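Local coordinates for protein 4-oxalocrotonate decarboxylase NahK (Pseudomonas putida, PDB 5D2K) that catalyses the metal-assisted decarboxylation of 4-oxalocrotonate, (3E)-2-oxohex-3-enedioate, to 2-oxopent-4-enoate and CO2 in the breakdown of naphthalene, at residues L108-E114 with V146-R152; Y94-D99 with T171-G177. The protein carries 1 engineered substitution. All blocks are in the same frame, centred on the assembly; numbering follows the deposited sequence. Where two conformers were deposited one is given.

Contact 1: L108-E114 with V146-R152; sequences LIHPKIE and VEVIDSR. With MG (magnesium ion), chain C; OOG (2-oxoadipic acid), chain D.
Strands 112-114 and 146-149 run antiparallel (axes 4.6 Å apart, directions 151° apart) in extended conformation. K112/I149 and E114/E147 are hydrogen-bonded pairs (CA-CA 5.4 and 5.1 Å), and I113/V148 between them is a non-hydrogen-bonded pair (4.5 Å). The backbone bonds are K112 N to I149 O 2.9 Å, I149 N to K112 O 2.8 Å, E114 N to E147 O 2.9 Å and E147 N to E114 O 2.9 Å.

Beyond the strands, D150 (chi1 t) turns its carboxylate into the 108-111 loop and accepts two backbone amides, I109 N to OD2 and H110 N to OD1, both 2.7 Å; H110 (chi1 p) gives NE2 to S151 O at 2.6 Å.

Apolar contacts fill the I113/V148 face: I113 CG2 to V148 CG2 4.1 Å, I113 CB to V146 CG1 3.9 Å, P111 CB to V148 CG1 3.8 Å.

On the opposite face E114 (chi1 m) and E147 (chi1 t) converge on magnesium, with OE1 of E114 at 2.1 Å and OE1 of E147 at 2.0 Å. Their other oxygens, OE2, form salt bridges with K77 and K69. E116, water 1 and 2-oxoadipate O4 and O5 complete the coordination: the three-carboxylate metal centre of the FAH-type hydratase/decarboxylase active site.

Contact 2: Y94-D99 with T171-G177; sequences YFSVPD and TRFITGG
A short 3-10 turn at Y94-F95 leads into strand 96-97, which lies parallel to strand 171-175 in the register F95-R172, S96-F173 (CA-CA 5.2 Å), V97-I174 (4.7 Å) and, past the strand pairing, D99-G176 (4.8 Å). Y94 (chi1 p) brings CE1 to 4.3 Å from R172 NH1, while its hydroxyl is hydrogen-bonded to E26 and K58. R172 folds back so that NH1 donates to T171 O at 2.8 Å. F95 (chi1 m) lays a ring face over the T171 carbonyl carbon, with CD1 3.2 Å from T171 O, and F95 O accepts F173 N at 2.9 Å. S96 sets its CA over the face of the F173 ring (chi1 p), 4.1 Å from the centroid, a CH-pi contact. V97 N donates to F173 O at 2.9 Å; on the other face of the sheet V97 CB packs 3.7 Å from I174 CG1. From here water bridges the backbones: water 2 donates to V97 O (2.7 Å) and accepts T175 N (3.1 Å). After P98, water 3 accepts D99 N and donates to T175 O, both 3.0 Å. D99 (chi1 t) accepts a weak bond from G177 N at OD2 (3.3 Å) and binds S265 N through OD1; a side chain on G176 would clash with its carboxylate. A short parallel pairing at the edge of the mixed sheet of the FAH-like fold, it passes from direct backbone bonds to water bridges.

From the N terminus the chain first reaches 94-99, then 108-114, 146-152 and finally 171-177, so contact 1 is nested inside the loop closed by contact 2. The inner loop runs from strand 112-121 to strand 139-149; the outer one returns along strand 170-175, with helix 160-165 on the way. The contacts touch directly, since strands 139-149 and 170-175 are antiparallel neighbours: V146 O lies 2.8 Å from I174 N and V148 N 2.9 Å from R172 O, probable hydrogen bonds. The strand order 112-121, 139-149, 170-175, 96-97 thus carries one mixed sheet from the magnesium site of contact 1 outward to contact 2.

Contact 1: L108-E114 with V146-R152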
loop_
_atom_site.group_PDB
_atom_site.type_symbol
_atom_site.label_atom_id
_atom_site.label_comp_id
_atom_site.label_asym_id
_atom_site.label_seq_id
_atom_site.Cartn_x
_atom_site.Cartn_y
_atom_site.Cartn_z
ATOM N N LEU A 108 -8.959 14.011 -2.437
ATOM C CA LEU A 108 -7.574 13.617 -2.661
ATOM C C LEU A 108 -6.717 14.833 -3.001
ATOM O O LEU A 108 -7.225 15.853 -3.477
ATOM C CB LEU A 108 -7.503 12.573 -3.779
ATOM C CG LEU A 108 -8.388 11.346 -3.561
ATOM C CD1 LEU A 108 -8.218 10.367 -4.724
ATOM C CD2 LEU A 108 -8.064 10.659 -2.221
ATOM N N ILE A 109 -5.418 14.721 -2.757
ATOM C CA ILE A 109 -4.508 15.859 -2.880
ATOM C C ILE A 109 -3.828 15.885 -4.247
ATOM O O ILE A 109 -3.936 16.871 -4.992
ATOM C CB ILE A 109 -3.445 15.820 -1.769
ATOM C CG1 ILE A 109 -4.115 15.921 -0.394
ATOM C CG2 ILE A 109 -2.439 16.951 -1.945
ATOM C CD1 ILE A 109 -3.252 15.418 0.751
ATOM N N HIS A 110 -3.132 14.801 -4.580
ATOM C CA HIS A 110 -2.443 14.665 -5.865
ATOM C C HIS A 110 -2.247 13.178 -6.166
ATOM O O HIS A 110 -1.115 12.664 -6.144
ATOM C CB HIS A 110 -1.095 15.415 -5.876
ATOM C CG HIS A 110 -0.296 15.285 -4.611
ATOM N ND1 HIS A 110 0.640 16.225 -4.228
ATOM C CD2 HIS A 110 -0.278 14.330 -3.646
ATOM C CE1 HIS A 110 1.197 15.858 -3.088
ATOM N NE2 HIS A 110 0.652 14.714 -2.711
ATOM N N PRO A 111 -3.353 12.479 -6.441
ATOM C CA PRO A 111 -3.355 11.014 -6.469
ATOM C C PRO A 111 -2.710 10.383 -7.695
ATOM O O PRO A 111 -2.687 10.963 -8.786
ATOM C CB PRO A 111 -4.849 10.673 -6.439
ATOM C CG PRO A 111 -5.494 11.837 -7.130
ATOM C CD PRO A 111 -4.710 13.024 -6.632
ATOM N N LYS A 112 -2.175 9.185 -7.469
ATOM C CA LYS A 112 -1.608 8.341 -8.512
ATOM C C LYS A 112 -2.158 6.935 -8.346
ATOM O O LYS A 112 -2.526 6.550 -7.234
ATOM C CB LYS A 112 -0.081 8.280 -8.429
ATOM C CG LYS A 112 0.651 9.605 -8.518
ATOM C CD LYS A 112 2.155 9.352 -8.421
ATOM C CE LYS A 112 2.939 10.648 -8.290
ATOM N NZ LYS A 112 2.771 11.511 -9.486
ATOM N N ILE A 113 -2.188 6.162 -9.429
ATOM C CA ILE A 113 -2.585 4.758 -9.316
ATOM C C ILE A 113 -1.420 3.816 -9.589
ATOM O O ILE A 113 -0.515 4.137 -10.358
ATOM C CB ILE A 113 -3.747 4.372 -10.254
ATOM C CG1 ILE A 113 -3.399 4.666 -11.716
ATOM C CG2 ILE A 113 -5.037 5.067 -9.832
ATOM C CD1 ILE A 113 -4.290 3.914 -12.689
ATOM N N GLU A 114 -1.480 2.657 -8.937
ATOM C CA GLU A 114 -0.502 1.570 -9.066
ATOM C C GLU A 114 -1.237 0.263 -9.312
ATOM O O GLU A 114 -2.262 -0.005 -8.684
ATOM C CB GLU A 114 0.340 1.407 -7.781
ATOM C CG GLU A 114 0.981 2.658 -7.231
ATOM C CD GLU A 114 1.695 2.427 -5.896
ATOM O OE1 GLU A 114 1.129 1.793 -4.978
ATOM O OE2 GLU A 114 2.829 2.908 -5.754
ATOM N N VAL A 146 -5.927 -2.353 -7.712
ATOM C CA VAL A 146 -5.293 -1.096 -8.081
ATOM C C VAL A 146 -5.246 -0.190 -6.856
ATOM O O VAL A 146 -6.289 0.069 -6.246
ATOM C CB VAL A 146 -6.063 -0.391 -9.224
ATOM C CG1 VAL A 146 -5.449 0.981 -9.544
ATOM C CG2 VAL A 146 -6.049 -1.263 -10.469
ATOM N N GLU A 147 -4.057 0.254 -6.455
ATOM C CA GLU A 147 -3.976 1.200 -5.350
ATOM C C GLU A 147 -4.065 2.621 -5.858
ATOM O O GLU A 147 -3.540 2.934 -6.912
ATOM C CB GLU A 147 -2.680 1.057 -4.545
ATOM C CG GLU A 147 -2.850 1.675 -3.146
ATOM C CD GLU A 147 -1.650 1.538 -2.216
ATOM O OE1 GLU A 147 -0.577 1.060 -2.641
ATOM O OE2 GLU A 147 -1.792 1.938 -1.039
ATOM N N VAL A 148 -4.735 3.474 -5.093
ATOM C CA VAL A 148 -4.612 4.916 -5.270
ATOM C C VAL A 148 -3.729 5.412 -4.145
ATOM O O VAL A 148 -4.117 5.314 -2.975
ATOM C CB VAL A 148 -5.965 5.642 -5.244
ATOM C CG1 VAL A 148 -5.760 7.136 -5.557
ATOM C CG2 VAL A 148 -6.931 5.013 -6.242
ATOM N N ILE A 149 -2.541 5.912 -4.483
ATOM C CA ILE A 149 -1.672 6.490 -3.463
ATOM C C ILE A 149 -1.721 8.000 -3.540
ATOM O O ILE A 149 -1.997 8.575 -4.595
ATOM C CB ILE A 149 -0.215 6.009 -3.576
ATOM C CG1 ILE A 149 0.330 6.235 -4.984
ATOM C CG2 ILE A 149 -0.101 4.545 -3.126
ATOM C CD1 ILE A 149 1.851 6.025 -5.080
ATOM N N ASP A 150 -1.484 8.637 -2.404
ATOM C CA ASP A 150 -1.684 10.078 -2.303
ATOM C C ASP A 150 -0.904 10.602 -1.111
ATOM O O ASP A 150 -1.458 10.815 -0.027
ATOM C CB ASP A 150 -3.186 10.389 -2.181
ATOM C CG ASP A 150 -3.508 11.854 -2.390
ATOM O OD1 ASP A 150 -2.805 12.506 -3.181
ATOM O OD2 ASP A 150 -4.471 12.352 -1.768
ATOM N N SER A 151 0.397 10.800 -1.300
ATOM C CA SER A 151 1.239 11.280 -0.210
ATOM C C SER A 151 0.731 12.607 0.318
ATOM O O SER A 151 0.381 13.492 -0.463
ATOM C CB SER A 151 2.685 11.435 -0.679
ATOM O OG SER A 151 3.495 11.985 0.357
ATOM N N ARG A 152 0.690 12.745 1.635
ATOM C CA ARG A 152 0.282 14.017 2.217
ATOM C C ARG A 152 1.435 15.036 2.210
ATOM O O ARG A 152 1.255 16.161 2.654
ATOM C CB ARG A 152 -0.267 13.803 3.639
ATOM C CG ARG A 152 -1.796 13.557 3.682
ATOM C CD ARG A 152 -2.251 12.364 2.805
ATOM N NE ARG A 152 -1.692 11.102 3.291
ATOM C CZ ARG A 152 -2.203 9.898 3.040
ATOM N NH1 ARG A 152 -1.598 8.815 3.538
ATOM N NH2 ARG A 152 -3.314 9.758 2.315
HETATM MG MG MG C . 1.125 0.344 -3.453
HETATM C C2 OOG D . 4.673 5.108 -1.127
HETATM C C3 OOG D . 3.698 3.981 -1.420
HETATM C C4 OOG D . 4.416 2.793 -2.026
HETATM C C6 OOG D . 3.912 0.740 -3.553
HETATM O O4 OOG D . 3.098 -0.112 -3.979
HETATM O O3 OOG D . 5.098 0.761 -3.972
HETATM C C5 OOG D . 3.444 1.755 -2.541
HETATM C C1 OOG D . 4.669 6.109 -2.266
HETATM O O1 OOG D . 4.292 7.302 -2.077
HETATM O O2 OOG D . 5.054 5.742 -3.407
HETATM O O5 OOG D . 2.290 1.697 -2.174
HETATM O O HOH W 1 1.224 -1.235 -2.088
#

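Contact 2: Y94-D99 with T171-G177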
loop_
_atom_site.group_PDB
_atom_site.type_symbol
_atom_site.label_atom_id
_atom_site.label_comp_id
_atom_site.label_asym_id
_atom_site.label_seq_id
_atom_site.Cartn_x
_atom_site.Cartn_y
_atom_site.Cartn_z
ATOM N N TYR A 94 -12.834 2.453 4.736
ATOM C CA TYR A 94 -13.355 3.462 3.803
ATOM C C TYR A 94 -12.385 3.737 2.645
ATOM O O TYR A 94 -12.731 4.473 1.712
ATOM C CB TYR A 94 -13.701 4.771 4.532
ATOM C CG TYR A 94 -12.502 5.497 5.109
ATOM C CD1 TYR A 94 -11.809 6.432 4.357
ATOM C CD2 TYR A 94 -12.082 5.255 6.405
ATOM C CE1 TYR A 94 -10.705 7.101 4.886
ATOM C CE2 TYR A 94 -10.982 5.910 6.941
ATOM C CZ TYR A 94 -10.301 6.836 6.169
ATOM O OH TYR A 94 -9.211 7.510 6.690
ATOM N N PHE A 95 -11.184 3.146 2.691
ATOM C CA PHE A 95 -10.266 3.194 1.536
ATOM C C PHE A 95 -10.818 2.406 0.352
ATOM O O PHE A 95 -10.409 2.635 -0.793
ATOM C CB PHE A 95 -8.878 2.599 1.856
ATOM C CG PHE A 95 -8.025 3.389 2.832
ATOM C CD1 PHE A 95 -8.490 4.524 3.494
ATOM C CD2 PHE A 95 -6.717 2.969 3.067
ATOM C CE1 PHE A 95 -7.657 5.217 4.382
ATOM C CE2 PHE A 95 -5.888 3.649 3.962
ATOM C CZ PHE A 95 -6.358 4.769 4.617
ATOM N N SER A 96 -11.703 1.438 0.618
ATOM C CA SER A 96 -12.123 0.483 -0.410
ATOM C C SER A 96 -13.051 1.093 -1.468
ATOM O O SER A 96 -13.950 1.875 -1.152
ATOM C CB SER A 96 -12.799 -0.724 0.255
ATOM O OG SER A 96 -14.004 -0.338 0.911
ATOM N N VAL A 97 -12.813 0.703 -2.720
ATOM C CA VAL A 97 -13.582 1.139 -3.888
ATOM C C VAL A 97 -13.966 -0.113 -4.680
ATOM O O VAL A 97 -13.138 -0.999 -4.872
ATOM C CB VAL A 97 -12.742 2.101 -4.780
ATOM C CG1 VAL A 97 -13.515 2.571 -6.017
ATOM C CG2 VAL A 97 -12.242 3.295 -3.965
ATOM N N PRO A 98 -15.229 -0.198 -5.128
ATOM C CA PRO A 98 -15.657 -1.373 -5.888
ATOM C C PRO A 98 -15.160 -1.333 -7.339
ATOM O O PRO A 98 -14.974 -0.237 -7.873
ATOM C CB PRO A 98 -17.186 -1.274 -5.831
ATOM C CG PRO A 98 -17.444 0.175 -5.819
ATOM C CD PRO A 98 -16.321 0.781 -4.972
ATOM N N ASP A 99 -14.947 -2.502 -7.937
ATOM C CA ASP A 99 -14.603 -2.610 -9.359
ATOM C C ASP A 99 -15.593 -1.776 -10.176
ATOM O O ASP A 99 -16.809 -1.879 -9.986
ATOM C CB ASP A 99 -14.634 -4.082 -9.791
ATOM C CG ASP A 99 -13.946 -4.343 -11.129
ATOM O OD1 ASP A 99 -13.387 -3.407 -11.725
ATOM O OD2 ASP A 99 -13.949 -5.516 -11.569
ATOM N N THR A 171 -4.458 5.624 0.586
ATOM C CA THR A 171 -5.708 6.381 0.637
ATOM C C THR A 171 -6.919 5.660 0.007
ATOM O O THR A 171 -8.018 5.752 0.558
ATOM C CB THR A 171 -5.518 7.802 -0.005
ATOM O OG1 THR A 171 -6.444 8.725 0.583
ATOM C CG2 THR A 171 -5.679 7.801 -1.533
ATOM N N ARG A 172 -6.734 4.945 -1.112
ATOM C CA ARG A 172 -7.816 4.132 -1.685
ATOM C C ARG A 172 -7.253 2.864 -2.291
ATOM O O ARG A 172 -6.078 2.818 -2.643
ATOM C CB ARG A 172 -8.592 4.867 -2.789
ATOM C CG ARG A 172 -9.215 6.220 -2.398
ATOM C CD ARG A 172 -10.480 6.068 -1.557
ATOM N NE ARG A 172 -11.076 7.386 -1.292
ATOM C CZ ARG A 172 -10.793 8.143 -0.238
ATOM N NH1 ARG A 172 -9.929 7.730 0.685
ATOM N NH2 ARG A 172 -11.377 9.332 -0.107
ATOM N N PHE A 173 -8.100 1.847 -2.421
ATOM C CA PHE A 173 -7.726 0.681 -3.215
ATOM C C PHE A 173 -8.970 0.114 -3.881
ATOM O O PHE A 173 -10.071 0.174 -3.334
ATOM C CB PHE A 173 -7.003 -0.379 -2.362
ATOM C CG PHE A 173 -7.865 -1.048 -1.324
ATOM C CD1 PHE A 173 -8.020 -0.498 -0.052
ATOM C CD2 PHE A 173 -8.509 -2.247 -1.609
ATOM C CE1 PHE A 173 -8.815 -1.129 0.902
ATOM C CE2 PHE A 173 -9.300 -2.881 -0.663
ATOM C CZ PHE A 173 -9.458 -2.328 0.595
ATOM N N ILE A 174 -8.771 -0.416 -5.086
ATOM C CA ILE A 174 -9.859 -0.924 -5.926
ATOM C C ILE A 174 -9.618 -2.396 -6.256
ATOM O O ILE A 174 -8.641 -2.722 -6.926
ATOM C CB ILE A 174 -9.968 -0.133 -7.259
ATOM C CG1 ILE A 174 -9.886 1.380 -7.023
ATOM C CG2 ILE A 174 -11.243 -0.520 -8.015
ATOM C CD1 ILE A 174 -9.232 2.169 -8.169
ATOM N N THR A 175 -10.493 -3.287 -5.800
ATOM C CA THR A 175 -10.351 -4.705 -6.131
ATOM C C THR A 175 -11.232 -5.037 -7.326
ATOM O O THR A 175 -12.264 -4.390 -7.554
ATOM C CB THR A 175 -10.726 -5.634 -4.958
ATOM O OG1 THR A 175 -12.097 -5.431 -4.595
ATOM C CG2 THR A 175 -9.822 -5.385 -3.749
ATOM N N GLY A 176 -10.830 -6.028 -8.110
ATOM C CA GLY A 176 -11.644 -6.408 -9.245
ATOM C C GLY A 176 -11.113 -7.630 -9.960
ATOM O O GLY A 176 -10.309 -8.377 -9.405
ATOM N N GLY A 177 -11.580 -7.827 -11.188
ATOM C CA GLY A 177 -11.207 -8.982 -11.985
ATOM C C GLY A 177 -11.599 -10.292 -11.325
ATOM O O GLY A 177 -12.557 -10.361 -10.558
HETATM O O HOH W 2 -11.985 -2.665 -3.125
HETATM O O HOH W 3 -14.796 -4.925 -6.128
#